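Local coordinates for aromatic-amino-acid:2-oxoglutarate transaminase (Candida albicans, PDB 6HND), which probably transfers amino groups between aromatic amino acids, or 2-aminoadipate, and 2-oxo acids with the help of pyridoxal 5'-phosphate, at residues 59-64 with 396-401. Numbering follows the deposited sequence.
Sequences NLVDYP and LEWILK
The carbonyl oxygen of Asp-62 is met by two side chains of helix 392-418, Trp-398 and Lys-401, both through carbon. Asp-62 O lies at the indole edge, near the ring plane, 3.7 Å from CZ3 of Trp-398. From the next turn of the helix Lys-401 brings its methylene chain alongside, its CE 3.6 Å from Asp-62 O. CG of Lys-401 is anti to its own carbonyl carbon (chi1 -69°), and the chain runs extended through CE before bending at chi4. One carbon nearer the backbone, CD of Lys-401 rests 4.1 Å from CB of Tyr-63, whose phenol ring leads away from the helix.

The benzo end of Trp-398 takes the apolar load. Its CG is anti to the backbone N (chi1 170°), and the six-membered ring is the part that reaches segment 59-64. CH2 of Trp-398 lies 3.8 Å from CG2 of Val-61, and CD of Pro-64 approaches the same CH2 at 3.8 Å, the proline and indole meeting tip to tip. CA of Tyr-63 stands 3.9 Å from CZ3 of Trp-398, so backbone as well as side-chain atoms touch this end of the indole. Trp-395 stacks on the Trp-398 ring, while Phe-50 of the second subunit also packs against Trp-398.

The side chain of Asp-62 leaves the backbone away from the helix, and its OD1 is hydrogen-bonded to Ser-108. Just before this loop, Asn-59 and Leu-60 pair with an antiparallel strand of the second subunit, continuing the sheet across the dimer interface. With carbon meeting carbon or a carbonyl oxygen throughout, the loop leaving that strand is seated on the helix by van der Waals packing and weakly polar C-H to carbonyl approaches, with the Asp-62 carboxylate held on its own side of the contact.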
ATOM      1  N   ASN B  59      -2.677  22.491  -9.477  1.00 39.36           N
ATOM      2  CA  ASN B  59      -3.310  23.260 -10.577  1.00 40.19           C
ATOM      3  C   ASN B  59      -4.252  22.323 -11.345  1.00 40.63           C
ATOM      4  O   ASN B  59      -3.787  21.245 -11.791  1.00 40.24           O
ATOM      5  CB  ASN B  59      -2.242  23.893 -11.477  1.00 39.82           C
ATOM      6  CG  ASN B  59      -1.134  24.532 -10.672  1.00 40.82           C
ATOM      7  OD1 ASN B  59      -1.414  25.249  -9.711  1.00 41.07           O
ATOM      8  ND2 ASN B  59       0.112  24.263 -11.041  1.00 35.93           N
ATOM      9  N   LEU B  60      -5.520  22.729 -11.476  1.00 38.47           N
ATOM     10  CA  LEU B  60      -6.637  21.839 -11.866  1.00 44.56           C
ATOM     11  C   LEU B  60      -7.243  22.265 -13.205  1.00 42.25           C
ATOM     12  O   LEU B  60      -6.976  23.381 -13.690  1.00 45.67           O
ATOM     13  CB  LEU B  60      -7.697  21.876 -10.770  1.00 45.57           C
ATOM     14  CG  LEU B  60      -7.194  21.541  -9.370  1.00 48.41           C
ATOM     15  CD1 LEU B  60      -8.237  21.949  -8.358  1.00 50.90           C
ATOM     16  CD2 LEU B  60      -6.872  20.048  -9.233  1.00 46.33           C
ATOM     17  N   VAL B  61      -8.018  21.359 -13.774  1.00 41.18           N
ATOM     18  CA  VAL B  61      -8.925  21.630 -14.920  1.00 43.80           C
ATOM     19  C   VAL B  61     -10.306  21.845 -14.318  1.00 44.60           C
ATOM     20  O   VAL B  61     -10.515  21.403 -13.179  1.00 50.20           O
ATOM     21  CB  VAL B  61      -8.886  20.489 -15.953  1.00 42.60           C
ATOM     22  CG1 VAL B  61      -7.481  20.324 -16.493  1.00 44.30           C
ATOM     23  CG2 VAL B  61      -9.407  19.159 -15.406  1.00 43.64           C
ATOM     24  N   ASP B  62     -11.182  22.543 -15.038  1.00 51.94           N
ATOM     25  CA  ASP B  62     -12.586  22.808 -14.625  1.00 53.47           C
ATOM     26  C   ASP B  62     -13.493  21.709 -15.176  1.00 50.16           C
ATOM     27  O   ASP B  62     -14.544  21.437 -14.558  1.00 54.26           O
ATOM     28  CB  ASP B  62     -13.018  24.192 -15.088  1.00 57.48           C
ATOM     29  CG  ASP B  62     -12.156  25.248 -14.448  1.00 58.17           C
ATOM     30  OD1 ASP B  62     -12.098  25.269 -13.197  1.00 61.95           O
ATOM     31  OD2 ASP B  62     -11.514  25.977 -15.200  1.00 61.35           O
ATOM     32  N   TYR B  63     -13.095  21.096 -16.287  1.00 42.35           N
ATOM     33  CA  TYR B  63     -13.881  20.038 -16.961  1.00 43.66           C
ATOM     34  C   TYR B  63     -12.891  19.097 -17.631  1.00 45.16           C
ATOM     35  O   TYR B  63     -11.789  19.508 -18.031  1.00 45.94           O
ATOM     36  CB  TYR B  63     -14.922  20.649 -17.918  1.00 44.21           C
ATOM     37  CG  TYR B  63     -14.357  21.611 -18.937  1.00 48.49           C
ATOM     38  CD1 TYR B  63     -13.879  21.159 -20.159  1.00 49.19           C
ATOM     39  CD2 TYR B  63     -14.293  22.976 -18.687  1.00 52.60           C
ATOM     40  CE1 TYR B  63     -13.324  22.026 -21.085  1.00 49.46           C
ATOM     41  CE2 TYR B  63     -13.754  23.860 -19.611  1.00 50.28           C
ATOM     42  CZ  TYR B  63     -13.258  23.380 -20.811  1.00 50.86           C
ATOM     43  OH  TYR B  63     -12.706  24.235 -21.728  1.00 54.98           O
ATOM     44  N   PRO B  64     -13.250  17.803 -17.749  1.00 41.92           N
ATOM     45  CA  PRO B  64     -12.410  16.843 -18.457  1.00 39.86           C
ATOM     46  C   PRO B  64     -12.061  17.366 -19.851  1.00 40.08           C
ATOM     47  O   PRO B  64     -12.944  17.885 -20.506  1.00 41.84           O
ATOM     48  CB  PRO B  64     -13.258  15.557 -18.559  1.00 42.49           C
ATOM     49  CG  PRO B  64     -14.372  15.720 -17.526  1.00 41.54           C
ATOM     50  CD  PRO B  64     -14.458  17.194 -17.171  1.00 41.84           C
ATOM     51  N   LEU B 396     -19.751  15.591  -6.607  1.00 37.08           N
ATOM     52  CA  LEU B 396     -20.861  15.024  -7.423  1.00 40.42           C
ATOM     53  C   LEU B 396     -20.990  15.799  -8.751  1.00 40.56           C
ATOM     54  O   LEU B 396     -21.174  15.152  -9.789  1.00 38.06           O
ATOM     55  CB  LEU B 396     -22.172  15.060  -6.621  1.00 40.44           C
ATOM     56  CG  LEU B 396     -22.311  13.975  -5.549  1.00 43.87           C
ATOM     57  CD1 LEU B 396     -23.499  14.258  -4.634  1.00 45.27           C
ATOM     58  CD2 LEU B 396     -22.437  12.580  -6.179  1.00 43.81           C
ATOM     59  N   GLU B 397     -20.892  17.130  -8.730  1.00 39.57           N
ATOM     60  CA  GLU B 397     -21.006  17.959  -9.946  1.00 40.36           C
ATOM     61  C   GLU B 397     -19.848  17.606 -10.890  1.00 39.30           C
ATOM     62  O   GLU B 397     -20.076  17.537 -12.098  1.00 44.82           O
ATOM     63  CB  GLU B 397     -21.024  19.454  -9.621  1.00 46.02           C
ATOM     64  CG  GLU B 397     -22.259  19.932  -8.871  1.00 52.79           C
ATOM     65  CD  GLU B 397     -23.586  19.920  -9.619  1.00 57.41           C
ATOM     66  OE1 GLU B 397     -23.591  19.582 -10.843  1.00 56.88           O
ATOM     67  OE2 GLU B 397     -24.621  20.229  -8.970  1.00 52.80           O
ATOM     68  N   TRP B 398     -18.646  17.365 -10.375  1.00 38.38           N
ATOM     69  CA  TRP B 398     -17.517  16.860 -11.204  1.00 38.44           C
ATOM     70  C   TRP B 398     -17.819  15.439 -11.745  1.00 38.35           C
ATOM     71  O   TRP B 398     -17.522  15.159 -12.919  1.00 37.83           O
ATOM     72  CB  TRP B 398     -16.203  16.920 -10.422  1.00 38.93           C
ATOM     73  CG  TRP B 398     -15.097  16.204 -11.123  1.00 38.30           C
ATOM     74  CD1 TRP B 398     -14.735  14.900 -10.956  1.00 39.54           C
ATOM     75  CD2 TRP B 398     -14.247  16.730 -12.155  1.00 36.95           C
ATOM     76  NE1 TRP B 398     -13.715  14.582 -11.805  1.00 38.63           N
ATOM     77  CE2 TRP B 398     -13.379  15.690 -12.539  1.00 38.13           C
ATOM     78  CE3 TRP B 398     -14.096  17.986 -12.745  1.00 37.09           C
ATOM     79  CZ2 TRP B 398     -12.396  15.861 -13.509  1.00 38.45           C
ATOM     80  CZ3 TRP B 398     -13.111  18.159 -13.686  1.00 38.90           C
ATOM     81  CH2 TRP B 398     -12.293  17.104 -14.084  1.00 37.87           C
ATOM     82  N   ILE B 399     -18.427  14.566 -10.956  1.00 36.22           N
ATOM     83  CA  ILE B 399     -18.825  13.198 -11.416  1.00 40.92           C
ATOM     84  C   ILE B 399     -19.858  13.326 -12.546  1.00 40.90           C
ATOM     85  O   ILE B 399     -19.764  12.569 -13.510  1.00 38.76           O
ATOM     86  CB  ILE B 399     -19.324  12.355 -10.213  1.00 41.14           C
ATOM     87  CG1 ILE B 399     -18.155  11.980  -9.291  1.00 40.82           C
ATOM     88  CG2 ILE B 399     -20.100  11.129 -10.673  1.00 42.70           C
ATOM     89  CD1 ILE B 399     -18.542  11.669  -7.843  1.00 41.09           C
ATOM     90  N   LEU B 400     -20.797  14.276 -12.457  1.00 42.44           N
ATOM     91  CA  LEU B 400     -21.827  14.483 -13.507  1.00 42.55           C
ATOM     92  C   LEU B 400     -21.190  15.006 -14.806  1.00 45.33           C
ATOM     93  O   LEU B 400     -21.614  14.539 -15.897  1.00 49.49           O
ATOM     94  CB  LEU B 400     -22.927  15.401 -12.977  1.00 44.93           C
ATOM     95  CG  LEU B 400     -23.746  14.808 -11.835  1.00 45.33           C
ATOM     96  CD1 LEU B 400     -24.824  15.780 -11.408  1.00 49.14           C
ATOM     97  CD2 LEU B 400     -24.347  13.465 -12.222  1.00 47.03           C
ATOM     98  N   LYS B 401     -20.161  15.848 -14.743  1.00 44.85           N
ATOM     99  CA  LYS B 401     -19.430  16.280 -15.970  1.00 47.12           C
ATOM    100  C   LYS B 401     -18.798  15.056 -16.638  1.00 49.72           C
ATOM    101  O   LYS B 401     -18.916  14.920 -17.882  1.00 50.26           O
ATOM    102  CB  LYS B 401     -18.344  17.313 -15.677  1.00 50.77           C
ATOM    103  CG  LYS B 401     -18.829  18.688 -15.247  1.00 51.62           C
ATOM    104  CD  LYS B 401     -17.697  19.654 -15.136  1.00 56.02           C
ATOM    105  CE  LYS B 401     -18.145  21.069 -14.841  1.00 64.24           C
ATOM    106  NZ  LYS B 401     -18.851  21.146 -13.547  1.00 64.76           N
TER